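Local structure of tubulin-specific chaperone A (Saccharomyces cerevisiae, 1QSD) at residues E26-E31 / V54-K59; H33-K38 / L48-E52. The protein binds beta-tubulin as a chaperone and takes part in the early steps of the tubulin folding pathway. All coordinates share one frame; numbering follows the deposited sequence.

Interactions 1 and 2 both join helix 5-39 to helix 45-81. Their centres are about 10 Å apart along one antiparallel hairpin. Interaction 1 lies nearer the middle of the chain, about 13 Å from its centre. Interaction 2 lies about 23 Å out, close to the turn between the helices. They meet where L55 packs on V34. Both are partly buried, with a packed interior, charged residues at the margin and the second subunit within reach. The chemistry differs. In 26-31/54-59 an amide to hydroxyl bond crosses the interface, and leucines pack beside it. In 33-38/48-52 L48 and V34 pack with the Q51 chain, and a salt-bridge network borders them.

Interaction 1: E26-E31 / V54-K59; sequences ELKDQE and VLDDTK
The side-chain amide of Q30 meets T58 on one side of its plane and V54 on the other. T58 OG1 sits 20° out of the amide plane and accepts a hydrogen bond from Q30 NE2 (2.9 Å). The bond is bent, with an N-H...O angle of 135°. V54 CG1 touches Q30 OE1 from the opposite side of the plane, at 3.3 Å. Q30 and T58 reach toward each other from opposite directions. The Q30 chain is extended beyond CG (chi2 -178°), which carries the amide across to the other helix. E26 OE2 takes a hydrogen bond with Y23 OH of the second subunit; Q30 NE2 lies 2.8 Å from E26 OE2. T58 packs on the same tyrosine.

The segments belong to helix 5-39 and helix 45-81, the long antiparallel pair of this four-helix-bundle protein, and the second subunit reaches the contact. Their axes run nearly antiparallel and come within 10.0 Å.

Beside the amide, the two leucines cross at about a right angle. L27 CD1 meets L55 CD1 at 3.7 Å and also packs on the methyl of T58. L27 CD1 presses closer still on K59 CG, at 3.4 Å, a tight carbon contact. L55 CD2 lies against E31 CG at 3.6 Å. At this border the E31 carboxylate faces the K59 chain, but its OE2 stays 4.7 Å from K59 NZ, near but without a direct bond.

Interaction 2: H33-K38 / L48-E52; sequences HVAKLK and LKKQE
Q51, L48 and V34 have the most surface buried by this contact, and Q51 lies against V34. The two side chains slide past each other in opposite directions. V34 CG2 touches the backbone O of Q51 at 3.7 Å and Q51 CG at 4.0 Å. The Q51 chain bends at chi2 (78°), and its amide turns to the H33 ring. Amide and ring planes are 46° apart. Q51 OE1 is modelled too close to the ring, so the detail of that meeting is doubtful. Beyond the segments, Q51 packs on A12 and L37 on I8, both of the second subunit.

L48 lies on the side toward the hairpin end. Its CG stands opposite the backbone N (chi1 164°), and CD1 projects across to helix 5-39. L48 CD1 meets L37 CB at 4.1 Å and V34 CG1 at 4.3 Å. It also rests against the backbone at K38.

This is the part of the antiparallel hairpin next to its turn, where helix 5-39 ends and helix 45-81 begins. The axes come within 9.7 Å.

The same V34 methyl, CG1, also packs on E52 CG at 4.0 Å, at the charged border. In a salt-bridge network the extended E52 chain places its carboxylate between K38 of helix 5-39 and K49 of its own helix. K38 NZ meets OE1 of E52 nearly in line with its C-O bond, at 3.2 Å. K49 NZ binds E52 OE2 at 3.0 Å, from above the carboxylate plane.

Interaction 1: E26-E31 / V54-K59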
ATOM      1  N   GLU A  26      -0.632  -7.866  -1.254  1.00 55.20           N
ATOM      2  CA  GLU A  26       0.168  -7.598  -0.063  1.00 52.94           C
ATOM      3  C   GLU A  26      -0.525  -8.204   1.150  1.00 50.75           C
ATOM      4  O   GLU A  26       0.087  -8.948   1.909  1.00 48.34           O
ATOM      5  CB  GLU A  26       0.319  -6.086   0.135  1.00 55.45           C
ATOM      6  CG  GLU A  26       1.763  -5.583   0.173  1.00 61.75           C
ATOM      7  CD  GLU A  26       2.363  -5.535   1.579  1.00 64.21           C
ATOM      8  OE1 GLU A  26       3.222  -6.392   1.898  1.00 64.84           O
ATOM      9  OE2 GLU A  26       1.986  -4.625   2.358  1.00 64.99           O
ATOM     10  N   LEU A  27      -1.811  -7.899   1.299  1.00 49.38           N
ATOM     11  CA  LEU A  27      -2.623  -8.390   2.403  1.00 48.87           C
ATOM     12  C   LEU A  27      -2.629  -9.914   2.492  1.00 48.88           C
ATOM     13  O   LEU A  27      -2.447 -10.483   3.570  1.00 48.75           O
ATOM     14  CB  LEU A  27      -4.057  -7.882   2.259  1.00 50.14           C
ATOM     15  CG  LEU A  27      -4.974  -8.104   3.464  1.00 52.81           C
ATOM     16  CD1 LEU A  27      -4.456  -7.311   4.668  1.00 53.99           C
ATOM     17  CD2 LEU A  27      -6.385  -7.669   3.126  1.00 53.65           C
ATOM     18  N   LYS A  28      -2.823 -10.573   1.354  1.00 48.62           N
ATOM     19  CA  LYS A  28      -2.865 -12.031   1.304  1.00 47.57           C
ATOM     20  C   LYS A  28      -1.542 -12.662   1.717  1.00 47.06           C
ATOM     21  O   LYS A  28      -1.513 -13.677   2.413  1.00 45.30           O
ATOM     22  CB  LYS A  28      -3.254 -12.500  -0.095  1.00 49.44           C
ATOM     23  CG  LYS A  28      -3.455 -13.989  -0.183  1.00 54.33           C
ATOM     24  CD  LYS A  28      -4.273 -14.419  -1.397  1.00 57.59           C
ATOM     25  CE  LYS A  28      -4.568 -15.924  -1.311  1.00 60.41           C
ATOM     26  NZ  LYS A  28      -5.426 -16.447  -2.412  1.00 60.82           N
ATOM     27  N   ASP A  29      -0.449 -12.046   1.285  1.00 47.65           N
ATOM     28  CA  ASP A  29       0.895 -12.509   1.599  1.00 46.80           C
ATOM     29  C   ASP A  29       1.230 -12.335   3.103  1.00 45.59           C
ATOM     30  O   ASP A  29       1.956 -13.145   3.680  1.00 43.88           O
ATOM     31  CB  ASP A  29       1.899 -11.751   0.729  1.00 51.02           C
ATOM     32  CG  ASP A  29       3.302 -12.299   0.838  1.00 56.44           C
ATOM     33  OD1 ASP A  29       4.188 -11.561   1.325  1.00 59.26           O
ATOM     34  OD2 ASP A  29       3.524 -13.468   0.439  1.00 60.81           O
ATOM     35  N   GLN A  30       0.699 -11.282   3.725  1.00 43.61           N
ATOM     36  CA  GLN A  30       0.925 -11.012   5.142  1.00 42.37           C
ATOM     37  C   GLN A  30       0.157 -11.981   6.051  1.00 42.26           C
ATOM     38  O   GLN A  30       0.661 -12.385   7.103  1.00 41.68           O
ATOM     39  CB  GLN A  30       0.576  -9.562   5.488  1.00 41.62           C
ATOM     40  CG  GLN A  30       1.617  -8.544   5.032  1.00 43.66           C
ATOM     41  CD  GLN A  30       1.263  -7.119   5.429  1.00 43.42           C
ATOM     42  OE1 GLN A  30       1.028  -6.828   6.601  1.00 43.76           O
ATOM     43  NE2 GLN A  30       1.219  -6.232   4.456  1.00 45.50           N
ATOM     44  N   GLU A  31      -1.061 -12.338   5.661  1.00 40.86           N
ATOM     45  CA  GLU A  31      -1.867 -13.276   6.437  1.00 40.72           C
ATOM     46  C   GLU A  31      -1.238 -14.673   6.415  1.00 38.87           C
ATOM     47  O   GLU A  31      -1.362 -15.442   7.372  1.00 35.31           O
ATOM     48  CB  GLU A  31      -3.287 -13.345   5.880  1.00 42.36           C
ATOM     49  CG  GLU A  31      -4.152 -12.169   6.259  1.00 47.12           C
ATOM     50  CD  GLU A  31      -5.345 -12.025   5.351  1.00 49.51           C
ATOM     51  OE1 GLU A  31      -5.878 -13.065   4.919  1.00 52.20           O
ATOM     52  OE2 GLU A  31      -5.735 -10.875   5.042  1.00 51.73           O
ATOM     53  N   VAL A  54       1.159  -5.223  12.188  1.00 32.45           N
ATOM     54  CA  VAL A  54       1.436  -4.765  10.826  1.00 32.99           C
ATOM     55  C   VAL A  54       0.286  -5.166   9.916  1.00 36.65           C
ATOM     56  O   VAL A  54      -0.195  -4.352   9.115  1.00 38.72           O
ATOM     57  CB  VAL A  54       2.779  -5.312  10.267  1.00 32.00           C
ATOM     58  CG1 VAL A  54       2.879  -5.067   8.761  1.00 30.42           C
ATOM     59  CG2 VAL A  54       3.952  -4.629  10.960  1.00 33.04           C
ATOM     60  N   LEU A  55      -0.192  -6.399  10.062  1.00 36.18           N
ATOM     61  CA  LEU A  55      -1.299  -6.850   9.237  1.00 37.05           C
ATOM     62  C   LEU A  55      -2.494  -5.908   9.409  1.00 37.25           C
ATOM     63  O   LEU A  55      -3.054  -5.439   8.421  1.00 34.94           O
ATOM     64  CB  LEU A  55      -1.697  -8.299   9.576  1.00 37.64           C
ATOM     65  CG  LEU A  55      -2.842  -8.883   8.726  1.00 38.36           C
ATOM     66  CD1 LEU A  55      -2.419  -8.969   7.280  1.00 37.40           C
ATOM     67  CD2 LEU A  55      -3.263 -10.246   9.223  1.00 37.05           C
ATOM     68  N   ASP A  56      -2.825  -5.587  10.662  1.00 39.34           N
ATOM     69  CA  ASP A  56      -3.957  -4.709  10.988  1.00 42.26           C
ATOM     70  C   ASP A  56      -3.851  -3.368  10.288  1.00 42.97           C
ATOM     71  O   ASP A  56      -4.861  -2.795   9.895  1.00 44.22           O
ATOM     72  CB  ASP A  56      -4.072  -4.471  12.507  1.00 43.91           C
ATOM     73  CG  ASP A  56      -4.444  -5.728  13.300  1.00 44.50           C
ATOM     74  OD1 ASP A  56      -4.433  -5.660  14.542  1.00 44.95           O
ATOM     75  OD2 ASP A  56      -4.746  -6.784  12.703  1.00 47.25           O
ATOM     76  N   ASP A  57      -2.635  -2.849  10.174  1.00 44.50           N
ATOM     77  CA  ASP A  57      -2.419  -1.577   9.512  1.00 48.48           C
ATOM     78  C   ASP A  57      -2.760  -1.707   8.037  1.00 49.23           C
ATOM     79  O   ASP A  57      -3.556  -0.930   7.505  1.00 51.21           O
ATOM     80  CB  ASP A  57      -0.977  -1.110   9.704  1.00 50.96           C
ATOM     81  CG  ASP A  57      -0.760  -0.466  11.051  1.00 52.94           C
ATOM     82  OD1 ASP A  57       0.022   0.509  11.129  1.00 56.57           O
ATOM     83  OD2 ASP A  57      -1.388  -0.922  12.033  1.00 54.75           O
ATOM     84  N   THR A  58      -2.177  -2.711   7.391  1.00 49.12           N
ATOM     85  CA  THR A  58      -2.431  -2.980   5.986  1.00 49.05           C
ATOM     86  C   THR A  58      -3.944  -3.011   5.752  1.00 48.09           C
ATOM     87  O   THR A  58      -4.454  -2.319   4.886  1.00 49.67           O
ATOM     88  CB  THR A  58      -1.816  -4.327   5.589  1.00 50.04           C
ATOM     89  OG1 THR A  58      -0.416  -4.312   5.897  1.00 52.41           O
ATOM     90  CG2 THR A  58      -1.999  -4.591   4.107  1.00 50.03           C
ATOM     91  N   LYS A  59      -4.663  -3.772   6.562  1.00 46.16           N
ATOM     92  CA  LYS A  59      -6.111  -3.858   6.436  1.00 47.59           C
ATOM     93  C   LYS A  59      -6.846  -2.511   6.510  1.00 48.91           C
ATOM     94  O   LYS A  59      -7.780  -2.279   5.743  1.00 51.20           O
ATOM     95  CB  LYS A  59      -6.688  -4.800   7.497  1.00 46.80           C
ATOM     96  CG  LYS A  59      -6.431  -6.272   7.262  1.00 47.42           C
ATOM     97  CD  LYS A  59      -7.019  -7.104   8.389  1.00 48.47           C
ATOM     98  CE  LYS A  59      -6.921  -8.593   8.088  1.00 51.36           C
ATOM     99  NZ  LYS A  59      -7.505  -9.433   9.182  1.00 52.51           N
TER

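Interaction 2: H33-K38 / L48-E52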
ATOM      1  N   HIS A  33       1.917 -15.260   6.286  1.00 42.15           N
ATOM      2  CA  HIS A  33       3.026 -15.130   7.210  1.00 43.52           C
ATOM      3  C   HIS A  33       2.591 -15.196   8.670  1.00 41.33           C
ATOM      4  O   HIS A  33       3.211 -15.903   9.466  1.00 42.02           O
ATOM      5  CB  HIS A  33       3.793 -13.839   6.947  1.00 48.35           C
ATOM      6  CG  HIS A  33       5.059 -13.727   7.745  1.00 56.60           C
ATOM      7  ND1 HIS A  33       5.773 -14.829   8.164  1.00 59.53           N
ATOM      8  CD2 HIS A  33       5.743 -12.643   8.176  1.00 58.90           C
ATOM      9  CE1 HIS A  33       6.853 -14.428   8.816  1.00 60.59           C
ATOM     10  NE2 HIS A  33       6.856 -13.105   8.842  1.00 60.17           N
ATOM     11  N   VAL A  34       1.552 -14.444   9.020  1.00 39.52           N
ATOM     12  CA  VAL A  34       1.027 -14.432  10.383  1.00 36.83           C
ATOM     13  C   VAL A  34       0.495 -15.818  10.743  1.00 36.46           C
ATOM     14  O   VAL A  34       0.659 -16.274  11.883  1.00 33.98           O
ATOM     15  CB  VAL A  34      -0.110 -13.392  10.546  1.00 35.57           C
ATOM     16  CG1 VAL A  34      -0.807 -13.565  11.886  1.00 35.57           C
ATOM     17  CG2 VAL A  34       0.456 -11.986  10.447  1.00 37.12           C
ATOM     18  N   ALA A  35      -0.128 -16.478   9.760  1.00 36.79           N
ATOM     19  CA  ALA A  35      -0.695 -17.818   9.934  1.00 35.64           C
ATOM     20  C   ALA A  35       0.374 -18.807  10.401  1.00 34.19           C
ATOM     21  O   ALA A  35       0.161 -19.547  11.371  1.00 32.20           O
ATOM     22  CB  ALA A  35      -1.333 -18.295   8.640  1.00 35.52           C
ATOM     23  N   LYS A  36       1.525 -18.785   9.728  1.00 32.58           N
ATOM     24  CA  LYS A  36       2.649 -19.645  10.063  1.00 31.14           C
ATOM     25  C   LYS A  36       3.184 -19.402  11.462  1.00 29.97           C
ATOM     26  O   LYS A  36       3.493 -20.353  12.172  1.00 30.84           O
ATOM     27  CB  LYS A  36       3.770 -19.508   9.040  1.00 35.11           C
ATOM     28  CG  LYS A  36       3.598 -20.447   7.868  1.00 42.73           C
ATOM     29  CD  LYS A  36       4.821 -20.466   6.978  1.00 49.43           C
ATOM     30  CE  LYS A  36       4.734 -21.566   5.929  1.00 52.10           C
ATOM     31  NZ  LYS A  36       5.861 -21.452   4.948  1.00 55.09           N
ATOM     32  N   LEU A  37       3.298 -18.146  11.873  1.00 26.76           N
ATOM     33  CA  LEU A  37       3.776 -17.855  13.227  1.00 24.00           C
ATOM     34  C   LEU A  37       2.743 -18.211  14.297  1.00 24.28           C
ATOM     35  O   LEU A  37       3.091 -18.478  15.451  1.00 23.95           O
ATOM     36  CB  LEU A  37       4.113 -16.380  13.384  1.00 20.45           C
ATOM     37  CG  LEU A  37       5.271 -15.865  12.563  1.00 19.67           C
ATOM     38  CD1 LEU A  37       5.488 -14.405  12.868  1.00 20.58           C
ATOM     39  CD2 LEU A  37       6.483 -16.672  12.894  1.00 20.57           C
ATOM     40  N   LYS A  38       1.466 -18.125  13.941  1.00 25.15           N
ATOM     41  CA  LYS A  38       0.391 -18.427  14.879  1.00 26.14           C
ATOM     42  C   LYS A  38       0.251 -19.929  15.169  1.00 24.94           C
ATOM     43  O   LYS A  38      -0.098 -20.313  16.275  1.00 23.78           O
ATOM     44  CB  LYS A  38      -0.914 -17.842  14.370  1.00 26.97           C
ATOM     45  CG  LYS A  38      -1.818 -17.400  15.463  1.00 30.49           C
ATOM     46  CD  LYS A  38      -2.795 -16.399  14.912  1.00 36.62           C
ATOM     47  CE  LYS A  38      -3.843 -16.040  15.954  1.00 44.67           C
ATOM     48  NZ  LYS A  38      -4.712 -14.910  15.496  1.00 46.09           N
ATOM     49  N   LEU A  48       5.030 -12.593  17.336  1.00 19.60           N
ATOM     50  CA  LEU A  48       3.775 -12.799  16.625  1.00 20.37           C
ATOM     51  C   LEU A  48       3.039 -11.446  16.585  1.00 18.62           C
ATOM     52  O   LEU A  48       2.571 -11.002  15.540  1.00 16.60           O
ATOM     53  CB  LEU A  48       2.924 -13.864  17.345  1.00 18.72           C
ATOM     54  CG  LEU A  48       1.445 -13.953  16.977  1.00 18.46           C
ATOM     55  CD1 LEU A  48       1.256 -14.387  15.541  1.00 16.58           C
ATOM     56  CD2 LEU A  48       0.774 -14.917  17.928  1.00 22.18           C
ATOM     57  N   LYS A  49       2.989 -10.780  17.730  1.00 20.13           N
ATOM     58  CA  LYS A  49       2.304  -9.497  17.860  1.00 22.98           C
ATOM     59  C   LYS A  49       2.853  -8.421  16.890  1.00 23.62           C
ATOM     60  O   LYS A  49       2.082  -7.681  16.275  1.00 23.58           O
ATOM     61  CB  LYS A  49       2.361  -9.044  19.313  1.00 21.36           C
ATOM     62  CG  LYS A  49       1.466  -7.921  19.660  1.00 29.77           C
ATOM     63  CD  LYS A  49       0.021  -8.268  19.470  1.00 36.39           C
ATOM     64  CE  LYS A  49      -0.454  -8.030  18.040  1.00 41.26           C
ATOM     65  NZ  LYS A  49      -1.882  -8.414  17.859  1.00 43.87           N
ATOM     66  N   LYS A  50       4.173  -8.377  16.708  1.00 24.22           N
ATOM     67  CA  LYS A  50       4.785  -7.423  15.774  1.00 23.06           C
ATOM     68  C   LYS A  50       4.142  -7.589  14.398  1.00 22.21           C
ATOM     69  O   LYS A  50       3.725  -6.624  13.772  1.00 23.61           O
ATOM     70  CB  LYS A  50       6.293  -7.662  15.677  1.00 18.64           C
ATOM     71  CG  LYS A  50       7.060  -7.140  16.866  1.00 18.96           C
ATOM     72  CD  LYS A  50       8.500  -7.682  16.913  1.00 20.40           C
ATOM     73  CE  LYS A  50       9.304  -7.235  15.717  1.00 11.96           C
ATOM     74  NZ  LYS A  50      10.714  -7.617  15.837  1.00 11.38           N
ATOM     75  N   GLN A  51       3.981  -8.835  13.992  1.00 22.59           N
ATOM     76  CA  GLN A  51       3.406  -9.172  12.709  1.00 23.78           C
ATOM     77  C   GLN A  51       1.920  -8.937  12.606  1.00 24.24           C
ATOM     78  O   GLN A  51       1.435  -8.552  11.550  1.00 25.51           O
ATOM     79  CB  GLN A  51       3.697 -10.624  12.375  1.00 24.77           C
ATOM     80  CG  GLN A  51       4.239 -10.805  10.992  1.00 30.01           C
ATOM     81  CD  GLN A  51       5.707 -10.451  10.906  1.00 34.25           C
ATOM     82  OE1 GLN A  51       6.519 -11.241  10.411  1.00 35.30           O
ATOM     83  NE2 GLN A  51       6.065  -9.265  11.387  1.00 32.31           N
ATOM     84  N   GLU A  52       1.188  -9.196  13.679  1.00 26.45           N
ATOM     85  CA  GLU A  52      -0.256  -9.006  13.655  1.00 30.56           C
ATOM     86  C   GLU A  52      -0.582  -7.531  13.506  1.00 31.62           C
ATOM     87  O   GLU A  52      -1.404  -7.158  12.664  1.00 32.28           O
ATOM     88  CB  GLU A  52      -0.921  -9.580  14.917  1.00 33.95           C
ATOM     89  CG  GLU A  52      -0.864 -11.105  14.999  1.00 39.27           C
ATOM     90  CD  GLU A  52      -1.663 -11.692  16.153  1.00 40.53           C
ATOM     91  OE1 GLU A  52      -2.568 -12.507  15.872  1.00 44.03           O
ATOM     92  OE2 GLU A  52      -1.377 -11.364  17.330  1.00 42.09           O
TER